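Local coordinates for protein 6-phosphogluconolactonase (Shewanella baltica, PDB 3NWP) that probably hydrolyses 6-phosphogluconolactone to 6-phosphogluconate, the second step of the oxidative pentose phosphate pathway, at residues 133-138 with 187-192; 144-149 with 175-180; 150-155 with 165-170. One frame throughout, in Å; residues are numbered along the deposited sequence.

Interaction 1 (133-138 with 187-192); sequences VVLGMG and RQIYLH
Leu135 turns its CG anti to the carbonyl carbon (chi1 -59°), and Ile189 holds CG2 anti to its own backbone N. Extended further by chi2 of -179°, Leu135 brings CD1 to 3.8 Å from CG2 of Ile189, the two side chains lying aslant to each other. Both belong to a pair of adjacent parallel strands, 133-135 and 189-192, in the central sheet of a Rossmann-like alpha/beta fold; the short strand segments come within 4.7 Å and are inclined by 23°. The ladder follows the parallel pattern, with Val133 and Leu135 each bonding through both N and O. Val133 N donates to Gln188 O, Val133 O receives Tyr190 N at 2.8 Å, Leu135 N reaches Tyr190 O, and Leu135 O accepts from His192 N at 3.0 Å. All four bonds are close to straight. Val133 O also lies 3.2 Å from CA of Ile189 in a CA-H...O contact.

Val133, Leu135, Ile189 and Leu191 share one face of the sheet, where Val219 of helix 217-220 packs on Leu135 and Ile189. Val134 and Tyr190 project from the other face against helix 14-36, and the Tyr190 hydroxyl is hydrogen-bonded to Gln28 OE1. The amide NE2 of Gln188 sits above one face of the Tyr190 ring, toward its rim, while donating to Ile189 O; it meets that oxygen from above the carbonyl plane.

Beyond the Leu135-Leu191 bridge, Leu191 CD1 packs on Gly136 C at 3.6 Å and on CB of selenomethionine Met137. One water joins the two segments here, accepting from Met137 N at 3.0 Å and donating to His192 O at 2.9 Å.

Interaction 2 (144-149 with 175-180); sequences CSWFPC and RITLSK
Ser145 and Trp146 meet Thr177 and Leu178 where the loop following strand 132-135 runs across strand 175-178, an antiparallel member of the sheet in this Rossmann-like fold. The hydroxyl of Thr177, OG1, serves both segments: it accepts from Ser145 N at 3.1 Å in a nearly straight bond and donates to Leu178 O at 3.0 Å. With OG1 anti to the backbone N (chi1 -168°), the hydroxyl also comes close to Cys144 CB. Leu178 O has a second donor in Trp146 NE1, which lies 2.8 Å away with the oxygen in the indole plane, so one N-H and one O-H grip this carbonyl of a buried residue. The far rim of the indole continues past it, CZ2 lying 3.4 Å from Lys180 CA, and Leu153, Ala156 and Leu157 of helix 153-158 also touch the ring. An alanine in place of Trp146 would probably leave Leu178 O with Thr177 OG1 alone of these two donors and open a gap between the loop, Lys180 and helix 153-158.

At the other end, Arg175 NH1 donates to Ser145 OG at 3.1 Å through a bent bond; the same OG is hydrogen-bonded to Asp72 OD2, while Arg175 NH2 is taken up by Pro172 O. Phe147, which stacks on His142, turns its edge to the guanidinium, the planes 86° apart and CE2 over the guanidinium face, 3.6 Å from NH1. A water donates to Cys144 O at 2.8 Å and accepts only weakly from Arg175 NH1.

Interaction 3 (150-155 with 165-170); sequences SAELEN and ATNPTT
Glu152 clasps Asn167 with both carboxylate oxygens. OE1 accepts from the backbone N of Asn167 at 2.9 Å through a bent bond, and OE2 accepts from ND2 of the same residue at 3.0 Å through a nearly straight one. Both donors stand above the carboxylate plane, 61° out of it, whereas OE2 lies in the plane of the Asn167 amide. A chi2 of 86° bends the Glu152 chain and sets CD 3.6 Å from Asn167 N. Nearer the backbone, Glu152 CG lies against Ala165 O at 3.4 Å, and its CB touches Thr166 CG2 at 3.9 Å. Beside it, Ser150 CB rests 3.6 Å from Asn167 O.

Ser150 to Leu153 form a type I beta turn leading into helix 153-158, so the contact ties the entrance of that helix to the end of strand 163-166, near the protein surface. Two waters add bridges: one accepts from Ala151 N and donates to Asn167 O, the other accepts from Asn155 ND2 and donates to Ala165 O, its oxygen 2.7 Å from Ala165 O.

Farther out, Asn167 ND2 also bonds Glu113 OE2 of helix 112-122, which gives this amide nitrogen two carboxylate partners and is likely to polarise its N-H bonds. Ser150 OG is held by Phe147 O, and Thr166 OG1 by Ser145 O.

In the fold
The three contacts are successive closures of one chain region: 133-138 with 187-192 is the outermost, 144-149 with 175-180 lies within it, and 150-155 with 165-170 within that. Their centres move outward from the core, about 5, 10 and 17 Å from the centre of the chain. Interactions 1 and 2, centres about 14 Å apart, meet where Leu135 CD2 packs on Cys144 SG; interactions 2 and 3, about 7 Å apart, lie on neighbouring antiparallel strands, 175-178 and 163-166, joined by a probable hydrogen bond from Thr166 N to Arg175 O. Interactions 1 and 3 do not touch. Together they run from the sheet's parallel strands 132-135 and 189-194 out to this antiparallel pair and the start of helix 153-158.

Interaction 1 (133-138 with 187-192)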
loop_
_atom_site.group_PDB
_atom_site.type_symbol
_atom_site.label_atom_id
_atom_site.label_comp_id
_atom_site.label_asym_id
_atom_site.label_seq_id
_atom_site.Cartn_x
_atom_site.Cartn_y
_atom_site.Cartn_z
ATOM N N VAL A 133 -1.528 6.315 2.382
ATOM C CA VAL A 133 -1.418 4.959 1.829
ATOM C C VAL A 133 -0.472 5.001 0.674
ATOM O O VAL A 133 -0.632 5.807 -0.256
ATOM C CB VAL A 133 -2.781 4.479 1.344
ATOM C CG1 VAL A 133 -2.699 3.109 0.624
ATOM C CG2 VAL A 133 -3.773 4.401 2.507
ATOM N N VAL A 134 0.524 4.112 0.664
ATOM C CA VAL A 134 1.524 4.011 -0.401
ATOM C C VAL A 134 1.304 2.670 -1.092
ATOM O O VAL A 134 1.396 1.611 -0.466
ATOM C CB VAL A 134 2.948 4.109 0.110
ATOM C CG1 VAL A 134 3.922 4.191 -1.115
ATOM C CG2 VAL A 134 3.118 5.327 1.052
ATOM N N LEU A 135 0.934 2.740 -2.371
ATOM C CA LEU A 135 0.645 1.606 -3.208
ATOM C C LEU A 135 1.714 1.327 -4.290
ATOM O O LEU A 135 2.440 2.258 -4.714
ATOM C CB LEU A 135 -0.742 1.773 -3.878
ATOM C CG LEU A 135 -1.943 1.919 -2.946
ATOM C CD1 LEU A 135 -3.207 2.049 -3.882
ATOM C CD2 LEU A 135 -2.048 0.651 -2.073
ATOM N N GLY A 136 1.719 0.101 -4.782
ATOM C CA GLY A 136 2.410 -0.256 -6.003
ATOM C C GLY A 136 1.412 -0.808 -6.993
ATOM O O GLY A 136 0.208 -0.920 -6.721
HETATM N N MSE A 137 1.929 -1.139 -8.159
HETATM C CA MSE A 137 1.094 -1.729 -9.214
HETATM C C MSE A 137 1.929 -2.771 -9.919
HETATM O O MSE A 137 3.056 -2.526 -10.316
HETATM C CB MSE A 137 0.662 -0.662 -10.170
HETATM C CG MSE A 137 -0.226 -1.112 -11.360
HETATM SE SE MSE A 137 -0.413 0.138 -12.762
HETATM C CE MSE A 137 1.338 -0.042 -13.374
ATOM N N GLY A 138 1.322 -3.954 -10.129
ATOM C CA GLY A 138 1.990 -5.004 -10.884
ATOM C C GLY A 138 1.850 -4.797 -12.388
ATOM O O GLY A 138 1.071 -3.986 -12.864
ATOM N N ARG A 187 -6.948 9.577 3.409
ATOM C CA ARG A 187 -6.808 10.987 3.101
ATOM C C ARG A 187 -5.941 11.252 1.865
ATOM O O ARG A 187 -6.222 12.202 1.084
ATOM C CB ARG A 187 -6.233 11.735 4.330
ATOM C CG ARG A 187 -7.026 11.509 5.633
ATOM C CD ARG A 187 -6.529 12.442 6.785
ATOM N NE ARG A 187 -7.086 12.000 8.052
ATOM C CZ ARG A 187 -8.276 12.371 8.535
ATOM N NH1 ARG A 187 -9.047 13.221 7.879
ATOM N NH2 ARG A 187 -8.702 11.844 9.685
ATOM N N GLN A 188 -4.919 10.402 1.656
ATOM C CA GLN A 188 -3.980 10.573 0.561
ATOM C C GLN A 188 -3.437 9.202 0.162
ATOM O O GLN A 188 -3.033 8.428 1.045
ATOM C CB GLN A 188 -2.840 11.448 0.965
ATOM C CG GLN A 188 -1.696 11.528 -0.074
ATOM C CD GLN A 188 -2.016 12.474 -1.210
ATOM O OE1 GLN A 188 -2.264 13.687 -0.960
ATOM N NE2 GLN A 188 -2.084 11.971 -2.450
ATOM N N ILE A 189 -3.469 8.905 -1.151
ATOM C CA ILE A 189 -2.813 7.733 -1.683
ATOM C C ILE A 189 -1.708 8.166 -2.617
ATOM O O ILE A 189 -1.839 9.138 -3.398
ATOM C CB ILE A 189 -3.875 6.904 -2.488
ATOM C CG1 ILE A 189 -4.954 6.388 -1.546
ATOM C CG2 ILE A 189 -3.178 5.785 -3.262
ATOM C CD1 ILE A 189 -6.156 5.756 -2.253
ATOM N N TYR A 190 -0.570 7.450 -2.548
ATOM C CA TYR A 190 0.549 7.588 -3.491
ATOM C C TYR A 190 0.699 6.309 -4.254
ATOM O O TYR A 190 0.564 5.242 -3.643
ATOM C CB TYR A 190 1.843 7.875 -2.738
ATOM C CG TYR A 190 1.842 9.218 -2.085
ATOM C CD1 TYR A 190 2.042 10.356 -2.826
ATOM C CD2 TYR A 190 1.645 9.372 -0.721
ATOM C CE1 TYR A 190 1.957 11.619 -2.232
ATOM C CE2 TYR A 190 1.637 10.614 -0.105
ATOM C CZ TYR A 190 1.815 11.746 -0.881
ATOM O OH TYR A 190 1.756 13.001 -0.290
ATOM N N LEU A 191 0.853 6.373 -5.568
ATOM C CA LEU A 191 1.196 5.214 -6.353
ATOM C C LEU A 191 2.631 5.387 -6.844
ATOM O O LEU A 191 2.909 6.333 -7.598
ATOM C CB LEU A 191 0.259 5.089 -7.549
ATOM C CG LEU A 191 0.507 3.915 -8.463
ATOM C CD1 LEU A 191 0.408 2.542 -7.710
ATOM C CD2 LEU A 191 -0.462 3.936 -9.654
ATOM N N HIS A 192 3.549 4.508 -6.422
ATOM C CA HIS A 192 4.978 4.613 -6.641
ATOM C C HIS A 192 5.322 3.627 -7.729
ATOM O O HIS A 192 5.261 2.390 -7.521
ATOM C CB HIS A 192 5.664 4.314 -5.341
ATOM C CG HIS A 192 7.155 4.359 -5.390
ATOM N ND1 HIS A 192 7.921 4.048 -4.274
ATOM C CD2 HIS A 192 8.018 4.750 -6.355
ATOM C CE1 HIS A 192 9.196 4.187 -4.601
ATOM N NE2 HIS A 192 9.287 4.619 -5.847
HETATM O O HOH W 1 4.857 -0.324 -8.292
#

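Interaction 2 (144-149 with 175-180)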
loop_
_atom_site.group_PDB
_atom_site.type_symbol
_atom_site.label_atom_id
_atom_site.label_comp_id
_atom_site.label_asym_id
_atom_site.label_seq_id
_atom_site.Cartn_x
_atom_site.Cartn_y
_atom_site.Cartn_z
ATOM N N CYS A 144 -2.276 -3.781 -4.137
ATOM C CA CYS A 144 -2.484 -4.587 -2.897
ATOM C C CYS A 144 -2.337 -6.053 -3.279
ATOM O O CYS A 144 -1.380 -6.413 -3.993
ATOM C CB CYS A 144 -3.795 -4.246 -2.202
ATOM S SG CYS A 144 -3.915 -2.477 -1.763
ATOM N N SER A 145 -3.217 -6.950 -2.778
ATOM C CA SER A 145 -3.346 -8.290 -3.355
ATOM C C SER A 145 -4.720 -8.449 -4.006
ATOM O O SER A 145 -5.379 -9.506 -3.890
ATOM C CB SER A 145 -2.982 -9.441 -2.366
ATOM O OG SER A 145 -1.568 -9.583 -2.263
ATOM N N TRP A 146 -5.144 -7.403 -4.710
ATOM C CA TRP A 146 -6.339 -7.397 -5.541
ATOM C C TRP A 146 -5.933 -7.865 -6.910
ATOM O O TRP A 146 -5.454 -7.097 -7.736
ATOM C CB TRP A 146 -6.983 -5.994 -5.663
ATOM C CG TRP A 146 -7.263 -5.231 -4.405
ATOM C CD1 TRP A 146 -7.246 -5.675 -3.081
ATOM C CD2 TRP A 146 -7.529 -3.828 -4.348
ATOM N NE1 TRP A 146 -7.508 -4.622 -2.233
ATOM C CE2 TRP A 146 -7.640 -3.469 -2.986
ATOM C CE3 TRP A 146 -7.639 -2.829 -5.319
ATOM C CZ2 TRP A 146 -7.902 -2.165 -2.592
ATOM C CZ3 TRP A 146 -7.892 -1.518 -4.897
ATOM C CH2 TRP A 146 -7.986 -1.209 -3.558
ATOM N N PHE A 147 -6.028 -9.167 -7.141
ATOM C CA PHE A 147 -5.507 -9.758 -8.340
ATOM C C PHE A 147 -6.642 -10.108 -9.304
ATOM O O PHE A 147 -7.632 -10.730 -8.876
ATOM C CB PHE A 147 -4.759 -11.043 -8.023
ATOM C CG PHE A 147 -3.358 -10.845 -7.550
ATOM C CD1 PHE A 147 -2.322 -10.749 -8.456
ATOM C CD2 PHE A 147 -3.066 -10.786 -6.189
ATOM C CE1 PHE A 147 -1.024 -10.591 -8.022
ATOM C CE2 PHE A 147 -1.783 -10.579 -5.765
ATOM C CZ PHE A 147 -0.752 -10.497 -6.678
ATOM N N PRO A 148 -6.471 -9.792 -10.564
ATOM C CA PRO A 148 -7.513 -10.132 -11.538
ATOM C C PRO A 148 -7.628 -11.652 -11.795
ATOM O O PRO A 148 -8.657 -12.115 -12.243
ATOM C CB PRO A 148 -7.092 -9.364 -12.777
ATOM C CG PRO A 148 -5.648 -9.115 -12.669
ATOM C CD PRO A 148 -5.340 -9.067 -11.186
ATOM N N CYS A 149 -6.608 -12.395 -11.418
ATOM C CA CYS A 149 -6.623 -13.841 -11.569
ATOM C C CYS A 149 -7.183 -14.571 -10.346
ATOM O O CYS A 149 -7.071 -15.794 -10.285
ATOM C CB CYS A 149 -5.179 -14.289 -11.822
ATOM S SG CYS A 149 -4.069 -13.911 -10.440
ATOM N N ARG A 175 -2.664 -14.921 0.107
ATOM C CA ARG A 175 -2.514 -13.518 0.446
ATOM C C ARG A 175 -3.587 -13.077 1.421
ATOM O O ARG A 175 -4.725 -13.575 1.412
ATOM C CB ARG A 175 -2.635 -12.611 -0.802
ATOM C CG ARG A 175 -1.799 -13.038 -2.017
ATOM C CD ARG A 175 -0.361 -13.022 -1.675
ATOM N NE ARG A 175 0.506 -13.330 -2.809
ATOM C CZ ARG A 175 1.100 -12.405 -3.591
ATOM N NH1 ARG A 175 0.863 -11.104 -3.393
ATOM N NH2 ARG A 175 1.925 -12.789 -4.565
ATOM N N ILE A 176 -3.209 -12.108 2.236
ATOM C CA ILE A 176 -4.178 -11.279 2.923
ATOM C C ILE A 176 -4.019 -9.901 2.297
ATOM O O ILE A 176 -2.920 -9.492 1.918
ATOM C CB ILE A 176 -3.916 -11.311 4.420
ATOM C CG1 ILE A 176 -4.952 -10.537 5.192
ATOM C CG2 ILE A 176 -2.521 -10.832 4.761
ATOM C CD1 ILE A 176 -5.170 -11.160 6.572
ATOM N N THR A 177 -5.126 -9.211 2.167
ATOM C CA THR A 177 -5.099 -7.859 1.618
ATOM C C THR A 177 -6.013 -6.956 2.397
ATOM O O THR A 177 -7.136 -7.334 2.763
ATOM C CB THR A 177 -5.494 -7.892 0.130
ATOM O OG1 THR A 177 -5.203 -6.604 -0.485
ATOM C CG2 THR A 177 -6.972 -8.214 -0.111
ATOM N N LEU A 178 -5.636 -5.696 2.499
ATOM C CA LEU A 178 -6.624 -4.700 2.875
ATOM C C LEU A 178 -7.650 -4.620 1.757
ATOM O O LEU A 178 -7.366 -4.786 0.593
ATOM C CB LEU A 178 -5.980 -3.324 3.177
ATOM C CG LEU A 178 -4.983 -3.231 4.314
ATOM C CD1 LEU A 178 -4.663 -1.726 4.672
ATOM C CD2 LEU A 178 -5.371 -4.019 5.554
ATOM N N SER A 179 -8.885 -4.319 2.128
ATOM C CA SER A 179 -9.983 -4.191 1.205
ATOM C C SER A 179 -9.984 -2.846 0.496
ATOM O O SER A 179 -9.348 -1.915 0.941
ATOM C CB SER A 179 -11.318 -4.327 1.932
ATOM O OG SER A 179 -11.448 -3.341 2.943
ATOM N N LYS A 180 -10.701 -2.770 -0.616
ATOM C CA LYS A 180 -10.912 -1.474 -1.255
ATOM C C LYS A 180 -11.534 -0.478 -0.297
ATOM O O LYS A 180 -11.098 0.699 -0.204
ATOM C CB LYS A 180 -11.743 -1.622 -2.519
ATOM C CG LYS A 180 -11.901 -0.342 -3.329
ATOM C CD LYS A 180 -13.123 -0.419 -4.251
ATOM C CE LYS A 180 -14.414 -0.125 -3.519
ATOM N NZ LYS A 180 -15.590 -0.366 -4.420
HETATM O O HOH W 2 0.915 -7.939 -4.564
#

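Interaction 3 (150-155 with 165-170)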
loop_
_atom_site.group_PDB
_atom_site.type_symbol
_atom_site.label_atom_id
_atom_site.label_comp_id
_atom_site.label_asym_id
_atom_site.label_seq_id
_atom_site.Cartn_x
_atom_site.Cartn_y
_atom_site.Cartn_z
ATOM N N SER A 150 -7.752 -13.850 -9.365
ATOM C CA SER A 150 -8.217 -14.479 -8.124
ATOM C C SER A 150 -9.753 -14.513 -8.042
ATOM O O SER A 150 -10.460 -13.563 -8.433
ATOM C CB SER A 150 -7.639 -13.797 -6.879
ATOM O OG SER A 150 -8.180 -12.492 -6.713
ATOM N N ALA A 151 -10.260 -15.608 -7.450
ATOM C CA ALA A 151 -11.689 -15.727 -7.209
ATOM C C ALA A 151 -12.260 -14.727 -6.229
ATOM O O ALA A 151 -13.473 -14.455 -6.249
ATOM C CB ALA A 151 -12.021 -17.185 -6.771
ATOM N N GLU A 152 -11.404 -14.176 -5.372
ATOM C CA GLU A 152 -11.799 -13.334 -4.262
ATOM C C GLU A 152 -11.760 -11.858 -4.616
ATOM O O GLU A 152 -11.999 -11.032 -3.740
ATOM C CB GLU A 152 -10.848 -13.548 -3.085
ATOM C CG GLU A 152 -10.838 -14.961 -2.518
ATOM C CD GLU A 152 -9.898 -15.927 -3.208
ATOM O OE1 GLU A 152 -9.097 -15.568 -4.110
ATOM O OE2 GLU A 152 -9.955 -17.136 -2.853
ATOM N N LEU A 153 -11.481 -11.535 -5.886
ATOM C CA LEU A 153 -11.372 -10.095 -6.245
ATOM C C LEU A 153 -12.649 -9.312 -5.918
ATOM O O LEU A 153 -12.563 -8.245 -5.289
ATOM C CB LEU A 153 -11.013 -9.929 -7.711
ATOM C CG LEU A 153 -10.885 -8.489 -8.162
ATOM C CD1 LEU A 153 -9.757 -7.695 -7.418
ATOM C CD2 LEU A 153 -10.630 -8.461 -9.692
ATOM N N GLU A 154 -13.829 -9.780 -6.356
ATOM C CA GLU A 154 -15.049 -9.039 -6.034
ATOM C C GLU A 154 -15.238 -8.822 -4.538
ATOM O O GLU A 154 -15.656 -7.726 -4.111
ATOM C CB GLU A 154 -16.264 -9.736 -6.673
ATOM C CG GLU A 154 -17.530 -8.877 -6.673
ATOM C CD GLU A 154 -17.463 -7.600 -7.575
ATOM O OE1 GLU A 154 -16.394 -7.234 -8.096
ATOM O OE2 GLU A 154 -18.505 -6.949 -7.762
ATOM N N ASN A 155 -14.954 -9.846 -3.726
ATOM C CA ASN A 155 -14.979 -9.696 -2.304
ATOM C C ASN A 155 -14.022 -8.561 -1.848
ATOM O O ASN A 155 -14.412 -7.709 -1.057
ATOM C CB ASN A 155 -14.700 -10.995 -1.558
ATOM C CG ASN A 155 -15.047 -10.882 -0.091
ATOM O OD1 ASN A 155 -16.068 -10.270 0.249
ATOM N ND2 ASN A 155 -14.227 -11.452 0.760
ATOM N N ALA A 165 -8.857 -12.563 2.583
ATOM C CA ALA A 165 -7.905 -13.422 1.910
ATOM C C ALA A 165 -8.110 -13.384 0.435
ATOM O O ALA A 165 -9.223 -13.288 -0.071
ATOM C CB ALA A 165 -8.040 -14.924 2.418
ATOM N N THR A 166 -7.025 -13.527 -0.316
ATOM C CA THR A 166 -7.113 -13.733 -1.750
ATOM C C THR A 166 -6.075 -14.762 -2.212
ATOM O O THR A 166 -5.039 -14.954 -1.554
ATOM C CB THR A 166 -6.928 -12.424 -2.614
ATOM O OG1 THR A 166 -5.552 -12.030 -2.572
ATOM C CG2 THR A 166 -7.856 -11.298 -2.113
ATOM N N ASN A 167 -6.358 -15.422 -3.325
ATOM C CA ASN A 167 -5.504 -16.515 -3.825
ATOM C C ASN A 167 -5.253 -16.330 -5.309
ATOM O O ASN A 167 -5.947 -16.871 -6.183
ATOM C CB ASN A 167 -6.256 -17.829 -3.555
ATOM C CG ASN A 167 -6.299 -18.151 -2.082
ATOM O OD1 ASN A 167 -5.286 -18.513 -1.496
ATOM N ND2 ASN A 167 -7.465 -17.918 -1.451
ATOM N N PRO A 168 -4.269 -15.500 -5.651
ATOM C CA PRO A 168 -3.942 -15.381 -7.049
ATOM C C PRO A 168 -3.546 -16.709 -7.680
ATOM O O PRO A 168 -2.928 -17.565 -7.015
ATOM C CB PRO A 168 -2.743 -14.425 -7.047
ATOM C CG PRO A 168 -2.205 -14.445 -5.693
ATOM C CD PRO A 168 -3.350 -14.754 -4.798
ATOM N N THR A 169 -3.950 -16.864 -8.924
ATOM C CA THR A 169 -3.524 -18.005 -9.704
ATOM C C THR A 169 -2.340 -17.763 -10.613
ATOM O O THR A 169 -1.816 -18.721 -11.200
ATOM C CB THR A 169 -4.688 -18.562 -10.537
ATOM O OG1 THR A 169 -5.111 -17.572 -11.463
ATOM C CG2 THR A 169 -5.864 -18.967 -9.600
ATOM N N THR A 170 -1.913 -16.509 -10.716
ATOM C CA THR A 170 -0.781 -16.098 -11.583
ATOM C C THR A 170 0.414 -15.560 -10.782
ATOM O O THR A 170 1.373 -15.066 -11.381
ATOM C CB THR A 170 -1.171 -15.088 -12.632
ATOM O OG1 THR A 170 -1.527 -13.858 -12.028
ATOM C CG2 THR A 170 -2.322 -15.640 -13.521
HETATM O O HOH W 3 -8.488 -17.798 -6.820
HETATM O O HOH W 4 -11.912 -12.921 0.143
#